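Local atomic coordinates of DMSP lyase (PDB entry 5CU1), a protein that belongs to the cupin superfamily and holds a single iron(III) ion within a beta-barrel. Residues 141-152 / 187-198. Residues are numbered along the deposited sequence; the frame is centred on the assembly and turned at random.
Sequences HPAEEIYFILAG and RPFMALVLWRGD. With FE (Fe (III) ion), chain B.
Strands 144-150 and 189-196 run antiparallel with their axes 4.3 Å apart at closest approach, paired from Glu-144 with Arg-196 to Ile-149 with Ala-191 before the register slips at a classic beta bulge, where Leu-150 and Ala-151 both face Met-190. Leu-150 N gives Met-190 O a good bond of 2.9 Å, while that from Ala-151 N is weak.

Glu-145, Tyr-147, Val-193 and Trp-195 share the face turned to the metal. Extended, with CG anti to the backbone N (chi1 171°), Glu-145 carries both carboxylate oxygens to the iron, which His-141 NE2 also binds at 2.4 Å; His-180 completes the protein ligands. This is the cupin arrangement, a metal held inside the barrel by side chains from its strands and loops. A second shell steadies the ligands: Trp-195 NE1 donates to Glu-145 OE2 at 3.2 Å, on the anti side and out of the carboxylate plane, and His-174 bonds to OE1. The indole also meets the imidazole obliquely, its plane turned 38° from it, placing Trp-195 CZ2 3.5 Å above the centre of the His-141 ring. In that ring's own plane, His-141 ND1 donates to a lone pair of Ala-143 O, fixing its rotation.

Next along, Val-193 CG2 sits 3.8 Å from the Tyr-147 ring centroid, almost on the normal, a CH-pi contact. The reverse face carries Ile-146, Phe-148, Leu-192 and Leu-194, with Ile-146 CG2 against Leu-194 CB at 3.6 Å and helix 34-39 packed over them. At its end, Arg-196 NE and NH2 both donate to Glu-144 OE1 in a salt bridge, from one side of the carboxylate plane, NE at 3.1 Å, while NH1 bonds to Phe-39 O.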
loop_
_atom_site.group_PDB
_atom_site.type_symbol
_atom_site.label_atom_id
_atom_site.label_comp_id
_atom_site.label_asym_id
_atom_site.label_seq_id
_atom_site.Cartn_x
_atom_site.Cartn_y
_atom_site.Cartn_z
ATOM N N HIS A 141 -13.447 -1.700 -2.298
ATOM C CA HIS A 141 -13.647 -0.314 -2.167
ATOM C C HIS A 141 -14.002 0.472 -3.409
ATOM O O HIS A 141 -13.632 0.188 -4.436
ATOM C CB HIS A 141 -12.505 0.362 -1.551
ATOM C CG HIS A 141 -11.188 -0.052 -2.081
ATOM N ND1 HIS A 141 -10.726 0.261 -3.312
ATOM C CD2 HIS A 141 -10.261 -0.834 -1.549
ATOM C CE1 HIS A 141 -9.543 -0.205 -3.468
ATOM N NE2 HIS A 141 -9.258 -0.927 -2.447
ATOM N N PRO A 142 -14.729 1.532 -3.264
ATOM C CA PRO A 142 -15.036 2.558 -4.266
ATOM C C PRO A 142 -13.987 3.300 -5.049
ATOM O O PRO A 142 -14.246 3.311 -6.134
ATOM C CB PRO A 142 -15.889 3.501 -3.453
ATOM C CG PRO A 142 -16.397 2.693 -2.466
ATOM C CD PRO A 142 -15.488 1.746 -2.079
ATOM N N ALA A 143 -12.816 3.650 -4.521
ATOM C CA ALA A 143 -11.760 4.025 -5.218
ATOM C C ALA A 143 -11.333 3.009 -6.259
ATOM O O ALA A 143 -11.166 1.967 -6.011
ATOM C CB ALA A 143 -10.593 4.378 -4.322
ATOM N N GLU A 144 -11.017 3.529 -7.379
ATOM C CA GLU A 144 -10.098 2.987 -8.272
ATOM C C GLU A 144 -8.691 2.968 -7.808
ATOM O O GLU A 144 -8.250 3.834 -7.219
ATOM C CB GLU A 144 -10.221 3.617 -9.596
ATOM C CG GLU A 144 -11.567 3.630 -10.189
ATOM C CD GLU A 144 -11.639 4.113 -11.630
ATOM O OE1 GLU A 144 -11.341 5.125 -11.947
ATOM O OE2 GLU A 144 -12.087 3.464 -12.462
ATOM N N GLU A 145 -8.098 1.880 -8.120
ATOM C CA GLU A 145 -6.831 1.471 -7.644
ATOM C C GLU A 145 -5.732 0.957 -8.565
ATOM O O GLU A 145 -5.938 0.305 -9.323
ATOM C CB GLU A 145 -6.991 0.636 -6.372
ATOM C CG GLU A 145 -5.881 -0.057 -5.796
ATOM C CD GLU A 145 -6.226 -0.970 -4.704
ATOM O OE1 GLU A 145 -6.684 -1.953 -4.832
ATOM O OE2 GLU A 145 -6.099 -0.641 -3.668
ATOM N N ILE A 146 -4.567 1.434 -8.382
ATOM C CA ILE A 146 -3.324 0.827 -8.776
ATOM C C ILE A 146 -2.340 0.258 -7.733
ATOM O O ILE A 146 -1.969 0.896 -6.944
ATOM C CB ILE A 146 -2.685 1.645 -9.933
ATOM C CG1 ILE A 146 -1.948 0.758 -10.935
ATOM C CG2 ILE A 146 -2.066 2.985 -9.515
ATOM C CD1 ILE A 146 -1.265 1.538 -12.055
ATOM N N TYR A 147 -1.996 -0.980 -7.815
ATOM C CA TYR A 147 -0.874 -1.645 -7.186
ATOM C C TYR A 147 0.430 -1.785 -8.048
ATOM O O TYR A 147 0.547 -2.496 -8.904
ATOM C CB TYR A 147 -1.378 -2.960 -6.508
ATOM C CG TYR A 147 -1.889 -3.119 -5.096
ATOM C CD1 TYR A 147 -3.142 -2.859 -4.738
ATOM C CD2 TYR A 147 -1.137 -3.716 -4.173
ATOM C CE1 TYR A 147 -3.628 -3.155 -3.516
ATOM C CE2 TYR A 147 -1.562 -3.960 -2.960
ATOM C CZ TYR A 147 -2.796 -3.685 -2.594
ATOM O OH TYR A 147 -3.092 -4.034 -1.392
ATOM N N PHE A 148 1.355 -1.009 -7.736
ATOM C CA PHE A 148 2.724 -1.002 -8.156
ATOM C C PHE A 148 3.656 -1.616 -7.158
ATOM O O PHE A 148 3.874 -1.113 -6.247
ATOM C CB PHE A 148 3.137 0.385 -8.758
ATOM C CG PHE A 148 4.436 0.432 -9.434
ATOM C CD1 PHE A 148 4.570 0.566 -10.806
ATOM C CD2 PHE A 148 5.522 0.415 -8.721
ATOM C CE1 PHE A 148 5.701 0.630 -11.382
ATOM C CE2 PHE A 148 6.714 0.449 -9.339
ATOM C CZ PHE A 148 6.763 0.529 -10.677
ATOM N N ILE A 149 4.218 -2.660 -7.492
ATOM C CA ILE A 149 5.108 -3.424 -6.712
ATOM C C ILE A 149 6.594 -2.849 -6.662
ATOM O O ILE A 149 7.251 -2.730 -7.614
ATOM C CB ILE A 149 5.037 -4.937 -7.041
ATOM C CG1 ILE A 149 3.990 -5.652 -6.348
ATOM C CG2 ILE A 149 6.168 -5.665 -6.670
ATOM C CD1 ILE A 149 2.623 -5.466 -6.700
ATOM N N LEU A 150 7.078 -2.623 -5.487
ATOM C CA LEU A 150 8.387 -2.122 -5.219
ATOM C C LEU A 150 9.490 -3.126 -4.951
ATOM O O LEU A 150 10.495 -2.911 -5.347
ATOM C CB LEU A 150 8.403 -1.001 -4.141
ATOM C CG LEU A 150 7.378 0.066 -4.025
ATOM C CD1 LEU A 150 7.054 0.736 -2.779
ATOM C CD2 LEU A 150 7.417 0.918 -5.210
ATOM N N ALA A 151 9.150 -4.254 -4.357
ATOM C CA ALA A 151 9.867 -5.232 -3.557
ATOM C C ALA A 151 9.212 -6.512 -3.283
ATOM O O ALA A 151 8.181 -6.574 -3.129
ATOM C CB ALA A 151 10.456 -4.627 -2.371
ATOM N N GLY A 152 9.958 -7.544 -3.393
ATOM C CA GLY A 152 9.585 -8.917 -3.563
ATOM C C GLY A 152 8.714 -9.290 -4.638
ATOM O O GLY A 152 8.943 -8.961 -5.614
ATOM N N ARG A 187 8.047 -15.481 -0.311
ATOM C CA ARG A 187 8.560 -14.119 -0.461
ATOM C C ARG A 187 7.618 -13.076 0.145
ATOM O O ARG A 187 6.413 -13.256 0.135
ATOM C CB ARG A 187 8.767 -13.793 -1.941
ATOM C CG ARG A 187 9.456 -14.873 -2.770
ATOM C CD ARG A 187 10.960 -14.862 -2.562
ATOM N NE ARG A 187 11.470 -13.504 -2.453
ATOM C CZ ARG A 187 11.686 -12.702 -3.489
ATOM N NH1 ARG A 187 11.434 -13.130 -4.724
ATOM N NH2 ARG A 187 12.149 -11.470 -3.286
ATOM N N PRO A 188 8.174 -11.986 0.683
ATOM C CA PRO A 188 7.377 -10.796 1.022
ATOM C C PRO A 188 7.217 -9.876 -0.175
ATOM O O PRO A 188 7.816 -10.140 -1.221
ATOM C CB PRO A 188 8.210 -10.111 2.105
ATOM C CG PRO A 188 9.636 -10.495 1.744
ATOM C CD PRO A 188 9.529 -11.927 1.262
ATOM N N PHE A 189 6.401 -8.833 -0.037
ATOM C CA PHE A 189 6.401 -7.729 -1.001
ATOM C C PHE A 189 6.096 -6.416 -0.308
ATOM O O PHE A 189 5.528 -6.378 0.793
ATOM C CB PHE A 189 5.403 -7.956 -2.158
ATOM C CG PHE A 189 3.973 -7.601 -1.825
ATOM C CD1 PHE A 189 3.441 -6.385 -2.193
ATOM C CD2 PHE A 189 3.161 -8.493 -1.151
ATOM C CE1 PHE A 189 2.133 -6.056 -1.881
ATOM C CE2 PHE A 189 1.857 -8.170 -0.847
ATOM C CZ PHE A 189 1.346 -6.944 -1.213
ATOM N N MET A 190 6.510 -5.339 -0.963
ATOM C CA MET A 190 6.039 -3.997 -0.656
ATOM C C MET A 190 5.484 -3.399 -1.936
ATOM O O MET A 190 6.038 -3.627 -3.018
ATOM C CB MET A 190 7.167 -3.132 -0.111
ATOM C CG MET A 190 6.791 -1.683 0.039
ATOM S SD MET A 190 8.192 -0.622 0.374
ATOM C CE MET A 190 8.993 -1.542 1.678
ATOM N N ALA A 191 4.390 -2.650 -1.827
ATOM C CA ALA A 191 3.818 -1.970 -2.990
ATOM C C ALA A 191 3.444 -0.548 -2.675
ATOM O O ALA A 191 3.117 -0.211 -1.543
ATOM C CB ALA A 191 2.582 -2.719 -3.514
ATOM N N LEU A 192 3.505 0.284 -3.699
ATOM C CA LEU A 192 2.848 1.569 -3.699
ATOM C C LEU A 192 1.442 1.336 -4.198
ATOM O O LEU A 192 1.253 0.616 -5.181
ATOM C CB LEU A 192 3.576 2.561 -4.601
ATOM C CG LEU A 192 2.831 3.857 -4.921
ATOM C CD1 LEU A 192 2.788 4.769 -3.692
ATOM C CD2 LEU A 192 3.451 4.571 -6.130
ATOM N N VAL A 193 0.464 1.917 -3.499
ATOM C CA VAL A 193 -0.940 1.831 -3.867
ATOM C C VAL A 193 -1.528 3.227 -4.050
ATOM O O VAL A 193 -1.517 4.008 -3.114
ATOM C CB VAL A 193 -1.747 1.096 -2.802
ATOM C CG1 VAL A 193 -3.162 0.792 -3.315
ATOM C CG2 VAL A 193 -1.025 -0.159 -2.386
ATOM N N LEU A 194 -2.025 3.532 -5.252
ATOM C CA LEU A 194 -2.665 4.817 -5.546
ATOM C C LEU A 194 -4.171 4.682 -5.647
ATOM O O LEU A 194 -4.663 3.705 -6.187
ATOM C CB LEU A 194 -2.128 5.409 -6.852
ATOM C CG LEU A 194 -0.621 5.671 -6.862
ATOM C CD1 LEU A 194 -0.192 6.319 -8.152
ATOM C CD2 LEU A 194 -0.214 6.532 -5.673
ATOM N N TRP A 195 -4.888 5.666 -5.100
ATOM C CA TRP A 195 -6.348 5.752 -5.174
ATOM C C TRP A 195 -6.782 7.004 -5.917
ATOM O O TRP A 195 -6.139 8.055 -5.836
ATOM C CB TRP A 195 -6.989 5.784 -3.786
ATOM C CG TRP A 195 -7.098 4.479 -3.128
ATOM C CD1 TRP A 195 -6.378 3.374 -3.402
ATOM C CD2 TRP A 195 -7.991 4.130 -2.064
ATOM N NE1 TRP A 195 -6.756 2.347 -2.575
ATOM C CE2 TRP A 195 -7.750 2.790 -1.748
ATOM C CE3 TRP A 195 -8.966 4.828 -1.351
ATOM C CZ2 TRP A 195 -8.464 2.121 -0.756
ATOM C CZ3 TRP A 195 -9.665 4.168 -0.365
ATOM C CH2 TRP A 195 -9.414 2.827 -0.078
ATOM N N ARG A 196 -7.897 6.890 -6.621
ATOM C CA ARG A 196 -8.486 8.030 -7.282
ATOM C C ARG A 196 -9.981 7.835 -7.205
ATOM O O ARG A 196 -10.447 6.700 -7.110
ATOM C CB ARG A 196 -7.982 8.151 -8.721
ATOM C CG ARG A 196 -8.449 7.049 -9.654
ATOM C CD ARG A 196 -7.773 7.124 -11.018
ATOM N NE ARG A 196 -8.531 6.360 -12.013
ATOM C CZ ARG A 196 -8.251 6.303 -13.312
ATOM N NH1 ARG A 196 -7.212 6.947 -13.825
ATOM N NH2 ARG A 196 -9.026 5.593 -14.110
ATOM N N GLY A 197 -10.729 8.937 -7.207
ATOM C CA GLY A 197 -12.170 8.876 -7.111
ATOM C C GLY A 197 -12.653 9.057 -5.690
ATOM O O GLY A 197 -12.262 9.998 -5.023
ATOM N N ASP A 198 -13.513 8.159 -5.233
ATOM C CA ASP A 198 -13.999 8.180 -3.855
ATOM C C ASP A 198 -12.903 7.714 -2.911
ATOM O O ASP A 198 -12.621 6.529 -2.831
ATOM C CB ASP A 198 -15.244 7.298 -3.738
ATOM C CG ASP A 198 -15.764 7.184 -2.323
ATOM O OD1 ASP A 198 -15.231 7.820 -1.389
ATOM O OD2 ASP A 198 -16.739 6.435 -2.155
HETATM FE FE FE B . -7.341 -2.383 -2.622
HETATM O O HOH W 1 -12.821 4.216 -1.646
#